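Local coordinates for protein RNA-directed RNA polymerase (Infectious pancreatic necrosis virus, PDB 3ZED) that probably copies the viral RNA genome, acting as an RNA-dependent RNA polymerase found both free and covalently attached to the genomic RNA, at residues P360-M369 / M571-E579; Y540-I550 / W622-K632. All coordinates share one frame; numbering follows the deposited sequence.

Interaction 1: residues P360-M369 / M571-E579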
# COMPACT_ATOMS: atom_id res chain seq x y z
N PRO B 360 -11.29 11.57 4.89
CA PRO B 360 -12.54 11.89 5.62
C PRO B 360 -12.66 13.39 5.91
O PRO B 360 -13.74 13.87 6.27
CB PRO B 360 -12.42 11.07 6.91
CG PRO B 360 -10.91 10.99 7.16
CD PRO B 360 -10.25 11.00 5.79
N PHE B 361 -11.55 14.12 5.77
CA PHE B 361 -11.49 15.55 6.03
C PHE B 361 -12.08 16.34 4.86
O PHE B 361 -12.40 15.76 3.82
CB PHE B 361 -10.05 15.98 6.36
CG PHE B 361 -9.61 15.37 7.68
CD1 PHE B 361 -10.16 15.82 8.88
CD2 PHE B 361 -8.72 14.31 7.71
CE1 PHE B 361 -9.82 15.21 10.10
CE2 PHE B 361 -8.37 13.72 8.91
CZ PHE B 361 -8.92 14.18 10.10
N HIS B 362 -12.32 17.64 5.08
CA HIS B 362 -12.86 18.56 4.07
C HIS B 362 -14.22 18.03 3.51
O HIS B 362 -14.49 18.10 2.31
CB HIS B 362 -11.81 18.83 2.97
CG HIS B 362 -10.59 19.50 3.53
ND1 HIS B 362 -9.41 18.80 3.71
CD2 HIS B 362 -10.46 20.74 4.08
CE1 HIS B 362 -8.58 19.63 4.34
NE2 HIS B 362 -9.17 20.81 4.58
N GLY B 363 -15.03 17.51 4.43
CA GLY B 363 -16.36 16.99 4.14
C GLY B 363 -16.47 15.58 3.62
O GLY B 363 -17.58 15.16 3.31
N GLY B 364 -15.34 14.87 3.51
CA GLY B 364 -15.29 13.48 3.02
C GLY B 364 -16.18 12.52 3.79
O GLY B 364 -16.97 11.77 3.20
N MET B 365 -16.08 12.54 5.13
CA MET B 365 -16.91 11.72 6.02
C MET B 365 -18.42 12.09 5.87
O MET B 365 -19.26 11.18 5.77
CB MET B 365 -16.45 11.85 7.48
CG MET B 365 -17.25 10.95 8.45
SD MET B 365 -17.11 9.20 8.03
CE MET B 365 -15.63 8.80 8.90
N ASP B 366 -18.76 13.39 5.78
CA ASP B 366 -20.15 13.76 5.58
C ASP B 366 -20.69 13.25 4.24
O ASP B 366 -21.85 12.81 4.20
CB ASP B 366 -20.38 15.27 5.71
CG ASP B 366 -21.87 15.59 5.84
OD1 ASP B 366 -22.53 15.04 6.77
OD2 ASP B 366 -22.39 16.33 4.98
N ARG B 367 -19.86 13.25 3.16
CA ARG B 367 -20.23 12.69 1.84
C ARG B 367 -20.56 11.20 1.96
O ARG B 367 -21.57 10.75 1.42
CB ARG B 367 -19.12 12.92 0.79
CG ARG B 367 -18.99 14.37 0.37
CD ARG B 367 -18.12 14.50 -0.86
NE ARG B 367 -18.18 15.85 -1.43
CZ ARG B 367 -17.97 16.14 -2.71
NH1 ARG B 367 -17.68 15.17 -3.57
NH2 ARG B 367 -18.05 17.39 -3.13
N ILE B 368 -19.74 10.45 2.73
CA ILE B 368 -19.94 9.02 3.01
C ILE B 368 -21.26 8.83 3.78
O ILE B 368 -22.07 7.98 3.39
CB ILE B 368 -18.72 8.44 3.79
CG1 ILE B 368 -17.46 8.36 2.92
CG2 ILE B 368 -19.06 7.08 4.49
CD1 ILE B 368 -17.46 7.35 1.83
N MET B 369 -21.49 9.64 4.84
CA MET B 369 -22.72 9.55 5.66
C MET B 369 -23.97 9.87 4.83
O MET B 369 -24.99 9.22 5.03
CB MET B 369 -22.63 10.43 6.90
CG MET B 369 -21.60 9.92 7.91
SD MET B 369 -21.88 8.21 8.53
CE MET B 369 -23.47 8.40 9.35
N MET B 571 -21.54 22.83 12.32
CA MET B 571 -21.33 22.64 10.89
C MET B 571 -22.48 21.91 10.21
O MET B 571 -22.57 21.97 8.98
CB MET B 571 -20.01 21.88 10.66
CG MET B 571 -18.81 22.65 11.16
SD MET B 571 -17.28 21.91 10.60
CE MET B 571 -17.19 22.60 8.92
N GLU B 572 -23.37 21.28 11.01
CA GLU B 572 -24.57 20.54 10.56
C GLU B 572 -24.17 19.41 9.61
O GLU B 572 -24.74 19.23 8.53
CB GLU B 572 -25.61 21.46 9.93
CG GLU B 572 -26.40 22.27 10.94
CD GLU B 572 -27.53 23.02 10.28
OE1 GLU B 572 -28.61 22.41 10.12
OE2 GLU B 572 -27.30 24.17 9.82
N MET B 573 -23.16 18.66 10.04
CA MET B 573 -22.63 17.55 9.29
C MET B 573 -21.88 16.62 10.18
O MET B 573 -21.55 16.95 11.33
CB MET B 573 -21.72 18.05 8.13
CG MET B 573 -20.51 18.85 8.57
SD MET B 573 -19.81 19.79 7.18
CE MET B 573 -18.55 18.67 6.71
N PHE B 574 -21.62 15.42 9.64
CA PHE B 574 -20.77 14.44 10.29
C PHE B 574 -19.33 14.78 9.99
O PHE B 574 -18.99 15.21 8.87
CB PHE B 574 -21.10 13.01 9.83
CG PHE B 574 -22.39 12.51 10.40
CD1 PHE B 574 -22.41 11.84 11.62
CD2 PHE B 574 -23.59 12.68 9.72
CE1 PHE B 574 -23.61 11.35 12.15
CE2 PHE B 574 -24.79 12.21 10.26
CZ PHE B 574 -24.79 11.56 11.47
N VAL B 575 -18.48 14.63 11.00
CA VAL B 575 -17.04 14.91 10.90
C VAL B 575 -16.28 13.65 11.37
O VAL B 575 -16.83 12.89 12.17
CB VAL B 575 -16.63 16.18 11.70
CG1 VAL B 575 -17.31 17.42 11.13
CG2 VAL B 575 -16.93 16.03 13.19
N PRO B 576 -15.04 13.39 10.90
CA PRO B 576 -14.35 12.19 11.37
C PRO B 576 -13.65 12.39 12.72
O PRO B 576 -13.15 13.47 13.04
CB PRO B 576 -13.31 11.94 10.28
CG PRO B 576 -12.97 13.30 9.76
CD PRO B 576 -14.22 14.13 9.91
N VAL B 577 -13.58 11.30 13.47
CA VAL B 577 -12.79 11.17 14.68
C VAL B 577 -12.08 9.82 14.56
O VAL B 577 -12.69 8.80 14.14
CB VAL B 577 -13.52 11.36 16.04
CG1 VAL B 577 -14.08 12.76 16.20
CG2 VAL B 577 -14.59 10.29 16.30
N LEU B 578 -10.79 9.81 14.89
CA LEU B 578 -10.02 8.58 14.82
C LEU B 578 -10.68 7.52 15.68
O LEU B 578 -11.08 7.85 16.80
CB LEU B 578 -8.57 8.83 15.29
CG LEU B 578 -7.61 7.66 15.08
CD1 LEU B 578 -7.42 7.36 13.57
CD2 LEU B 578 -6.29 7.95 15.71
N GLU B 579 -10.82 6.27 15.16
CA GLU B 579 -11.40 5.15 15.91
C GLU B 579 -10.74 5.10 17.29
O GLU B 579 -9.52 5.22 17.38
CB GLU B 579 -11.19 3.83 15.15
CG GLU B 579 -12.33 2.84 15.35
CD GLU B 579 -13.66 3.21 14.72
OE1 GLU B 579 -13.67 4.05 13.80
OE2 GLU B 579 -14.70 2.68 15.17
O HOH W 1 -17.05 15.47 6.90
O HOH W 2 -25.54 16.48 7.17

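Interaction 2: residues Y540-I550 / W622-K632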
# COMPACT_ATOMS: atom_id res chain seq x y z
N TYR B 540 -16.50 22.34 21.18
CA TYR B 540 -15.96 22.24 19.83
C TYR B 540 -16.99 21.72 18.85
O TYR B 540 -17.63 20.68 19.10
CB TYR B 540 -14.76 21.27 19.82
CG TYR B 540 -13.46 21.74 20.44
CD1 TYR B 540 -12.84 22.91 20.01
CD2 TYR B 540 -12.76 20.93 21.33
CE1 TYR B 540 -11.58 23.29 20.49
CE2 TYR B 540 -11.50 21.29 21.81
CZ TYR B 540 -10.91 22.46 21.39
OH TYR B 540 -9.68 22.81 21.89
N LEU B 541 -17.17 22.46 17.75
CA LEU B 541 -18.04 22.12 16.62
C LEU B 541 -19.50 21.97 17.06
O LEU B 541 -20.29 21.35 16.36
CB LEU B 541 -17.53 20.83 15.89
CG LEU B 541 -16.11 20.91 15.29
CD1 LEU B 541 -15.68 19.60 14.69
CD2 LEU B 541 -16.01 22.03 14.23
N ALA B 542 -19.85 22.56 18.23
CA ALA B 542 -21.18 22.50 18.85
C ALA B 542 -21.63 23.91 19.02
O ALA B 542 -22.23 24.44 18.09
CB ALA B 542 -21.11 21.75 20.19
N ASP B 543 -21.24 24.59 20.10
CA ASP B 543 -21.55 26.01 20.19
C ASP B 543 -20.32 26.80 19.74
O ASP B 543 -20.39 28.01 19.68
CB ASP B 543 -22.08 26.45 21.57
CG ASP B 543 -21.12 26.43 22.76
OD1 ASP B 543 -20.01 25.86 22.64
OD2 ASP B 543 -21.51 26.97 23.84
N GLY B 544 -19.22 26.13 19.43
CA GLY B 544 -18.02 26.81 18.94
C GLY B 544 -17.01 27.31 19.96
O GLY B 544 -16.10 28.06 19.58
N SER B 545 -17.17 26.95 21.25
CA SER B 545 -16.20 27.32 22.27
C SER B 545 -14.99 26.37 22.14
O SER B 545 -15.14 25.29 21.57
CB SER B 545 -16.83 27.29 23.67
OG SER B 545 -17.26 25.99 24.03
N ASP B 546 -13.80 26.77 22.60
CA ASP B 546 -12.56 26.00 22.50
C ASP B 546 -12.43 24.96 23.62
O ASP B 546 -11.38 24.83 24.24
CB ASP B 546 -11.34 26.93 22.50
CG ASP B 546 -11.26 27.84 21.30
OD1 ASP B 546 -11.80 27.47 20.25
OD2 ASP B 546 -10.65 28.92 21.41
N LEU B 547 -13.49 24.17 23.81
CA LEU B 547 -13.55 23.19 24.89
C LEU B 547 -14.14 21.90 24.43
O LEU B 547 -15.05 21.91 23.59
CB LEU B 547 -14.38 23.75 26.08
CG LEU B 547 -13.77 24.92 26.85
CD1 LEU B 547 -14.81 25.74 27.55
CD2 LEU B 547 -12.64 24.46 27.76
N PRO B 548 -13.68 20.75 24.98
CA PRO B 548 -14.31 19.48 24.61
C PRO B 548 -15.73 19.42 25.19
O PRO B 548 -15.99 20.12 26.16
CB PRO B 548 -13.39 18.44 25.26
CG PRO B 548 -12.84 19.15 26.49
CD PRO B 548 -12.63 20.55 26.01
N PRO B 549 -16.67 18.61 24.66
CA PRO B 549 -17.98 18.52 25.32
C PRO B 549 -17.82 17.81 26.68
O PRO B 549 -16.90 16.99 26.83
CB PRO B 549 -18.80 17.68 24.35
CG PRO B 549 -17.80 16.80 23.67
CD PRO B 549 -16.57 17.66 23.53
N ILE B 550 -18.67 18.12 27.65
CA ILE B 550 -18.63 17.44 28.95
C ILE B 550 -19.05 15.99 28.72
O ILE B 550 -18.39 15.06 29.18
CB ILE B 550 -19.50 18.18 30.00
CG1 ILE B 550 -18.92 19.59 30.25
CG2 ILE B 550 -19.59 17.36 31.31
CD1 ILE B 550 -19.85 20.63 30.68
N TRP B 622 -9.74 15.93 20.56
CA TRP B 622 -10.52 17.12 20.88
C TRP B 622 -11.88 16.76 21.43
O TRP B 622 -12.43 17.53 22.19
CB TRP B 622 -10.68 18.05 19.64
CG TRP B 622 -11.42 17.44 18.48
CD1 TRP B 622 -10.88 16.79 17.42
CD2 TRP B 622 -12.85 17.42 18.27
NE1 TRP B 622 -11.86 16.34 16.57
CE2 TRP B 622 -13.08 16.73 17.06
CE3 TRP B 622 -13.95 17.93 18.98
CZ2 TRP B 622 -14.37 16.54 16.53
CZ3 TRP B 622 -15.23 17.75 18.46
CH2 TRP B 622 -15.43 17.05 17.26
N ASN B 623 -12.45 15.61 21.00
CA ASN B 623 -13.79 15.18 21.38
C ASN B 623 -13.77 14.25 22.60
O ASN B 623 -14.83 13.76 22.99
CB ASN B 623 -14.52 14.52 20.19
CG ASN B 623 -16.02 14.62 20.32
OD1 ASN B 623 -16.56 15.63 20.77
ND2 ASN B 623 -16.73 13.56 20.00
N ASN B 624 -12.60 14.02 23.22
CA ASN B 624 -12.48 13.21 24.44
C ASN B 624 -12.14 14.20 25.56
O ASN B 624 -11.02 14.74 25.55
CB ASN B 624 -11.44 12.11 24.28
CG ASN B 624 -11.35 11.19 25.46
OD1 ASN B 624 -11.11 11.60 26.60
ND2 ASN B 624 -11.48 9.91 25.21
N PRO B 625 -13.06 14.53 26.50
CA PRO B 625 -12.79 15.63 27.43
C PRO B 625 -11.58 15.42 28.32
O PRO B 625 -10.81 16.37 28.50
CB PRO B 625 -14.09 15.80 28.22
CG PRO B 625 -14.83 14.51 28.03
CD PRO B 625 -14.46 14.06 26.64
N LEU B 626 -11.37 14.22 28.85
CA LEU B 626 -10.18 14.01 29.67
C LEU B 626 -8.91 14.11 28.83
O LEU B 626 -7.95 14.78 29.23
CB LEU B 626 -10.23 12.66 30.41
CG LEU B 626 -9.21 12.51 31.57
CD1 LEU B 626 -9.58 13.39 32.75
CD2 LEU B 626 -9.05 11.04 31.98
N LEU B 627 -8.89 13.45 27.68
CA LEU B 627 -7.73 13.44 26.80
C LEU B 627 -7.40 14.85 26.30
O LEU B 627 -6.22 15.21 26.31
CB LEU B 627 -7.94 12.46 25.61
CG LEU B 627 -6.78 12.32 24.61
CD1 LEU B 627 -5.49 11.85 25.30
CD2 LEU B 627 -7.16 11.35 23.49
N GLU B 628 -8.43 15.62 25.89
CA GLU B 628 -8.29 16.97 25.39
C GLU B 628 -7.79 17.91 26.51
O GLU B 628 -6.93 18.72 26.24
CB GLU B 628 -9.62 17.46 24.77
CG GLU B 628 -9.71 18.95 24.46
CD GLU B 628 -8.63 19.56 23.59
OE1 GLU B 628 -8.02 18.85 22.77
OE2 GLU B 628 -8.44 20.79 23.69
N THR B 629 -8.31 17.79 27.75
CA THR B 629 -7.86 18.64 28.86
C THR B 629 -6.37 18.40 29.14
O THR B 629 -5.61 19.38 29.21
CB THR B 629 -8.72 18.43 30.12
OG1 THR B 629 -10.11 18.39 29.74
CG2 THR B 629 -8.51 19.52 31.16
N ALA B 630 -5.94 17.10 29.24
CA ALA B 630 -4.55 16.70 29.48
C ALA B 630 -3.63 17.06 28.30
O ALA B 630 -2.58 17.65 28.55
CB ALA B 630 -4.46 15.22 29.77
N ALA B 631 -4.01 16.74 27.03
CA ALA B 631 -3.20 17.05 25.84
C ALA B 631 -3.05 18.57 25.62
O ALA B 631 -1.95 19.01 25.29
CB ALA B 631 -3.77 16.39 24.59
N LYS B 632 -4.14 19.36 25.81
CA LYS B 632 -4.10 20.83 25.67
C LYS B 632 -3.07 21.39 26.65
O LYS B 632 -2.21 22.19 26.26
CB LYS B 632 -5.49 21.48 25.90
CG LYS B 632 -5.51 23.01 25.75
CD LYS B 632 -6.91 23.59 26.03
CE LYS B 632 -7.04 25.01 25.50
NZ LYS B 632 -8.43 25.57 25.61
O HOH W 3 -9.96 22.60 25.18

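Interaction 1: residues P360-M369 / M571-E579
D366 turns its carboxylate to the backbone of F574 by setting CG anti to its own backbone N (chi1 -166°), while M369, one helical turn later, places CG beside its backbone N and bends at both chi2 and chi3, which folds its methyl back over the ring of F574. The aspartate OD1 accepts the amide N-H of F574 at 3.0 Å from F574 N. The bond is nearly straight at the hydrogen (167°), although the donor approaches from above the carboxylate plane. A short acid suits this place, because the axes of helix 364-369 and strand 573-578 come within 6.5 Å. A water adds a backbone-to-backbone link, accepting from D366 N and donating to F574 O. Beside the carboxylate, CB of M573 packs 3.4 Å from CG of D366, and the methionine chain runs on until CE touches CA of G363, 3.8 Å away; G363 belongs to a type I' turn and has the positive phi that glycine tolerates easily. M369 CE sits above the centre of the F574 ring, 4.0 Å from the centroid, in a CH-pi contact; SD lies above the same face at a greater distance, and together they make a Met-aromatic contact. At the other end P576 is a rigid wedge: its CB meets CB of P360 at 3.6 Å, and its CG lies over one face of the F361 ring, 3.7 Å from CE1, while M365 CB rests near CD. W563 meets F361 edge-to-face, and helix 524-533 packs on F574. The arrangement is a helix start packed across an outer strand of a three-stranded antiparallel sheet, their axes at 121°, and it joins the palm and thumb family regions of the polymerase.

Interaction 2: residues Y540-I550 / W622-K632
Y540 lies along W622 and reaches E628, and its side chain can be followed outward atom by atom. CB rests 3.5 Å from CE3 of the W622 indole, the tyrosine and the indole running antiparallel past one another. Further on, CD2 comes 3.5 Å from the carbonyl O of W622, close to the plane of the phenol ring, whose one face is covered by the backbone of D546 and L547. CE2 then meets the E628 carboxylate, and OH ends 3.0 Å from OE2 of E628, with ring and carboxylate planes 81° apart. Tyrosine suits this path because it combines a flat apolar flank with a polar tip.

L541 adds CD1 against CH2 of the indole at 3.6 Å. Against the first turn of the helix, P548 sets its CB 3.6 Å from CA of P625 and its CD against CG of E628; proline, rigid and without an N-H to satisfy, suits this extended loop. N624 caps the helix, its OD1 accepting from L627 N.

A water donates to both D546 O and E628 OE2, and K632 NZ makes a weak bond to D546 O at 3.3 Å. R617 holds OE2 of E628 in a salt bridge, so this buried glutamate is probably ionised, and the contact joins an apolar flank to a small charged and hydrated cluster.

In the fold
From the N terminus the chain first lays down 360-369, then passes through the four-stranded sheet and helix 524-533 to the loop 540-550. The hairpin strands follow and reach 571-579, where interaction 1 closes a loop of about 200 residues. Helix 604-621 then leads to 622-632, and interaction 2 closes a second, shorter one. The segments alternate, so the two loops cross. Their centres lie about 17 Å apart, yet they touch: V575 and V577, pointing away from helix 364-377, pack on L541 and W622 (V577 CG1 to W622 CZ2 3.8 Å), and M571 on L541. Interaction 1 ties helix 364-377 to strand 573-578, and interaction 2 the loop before strand 556-560 to helix 625-645.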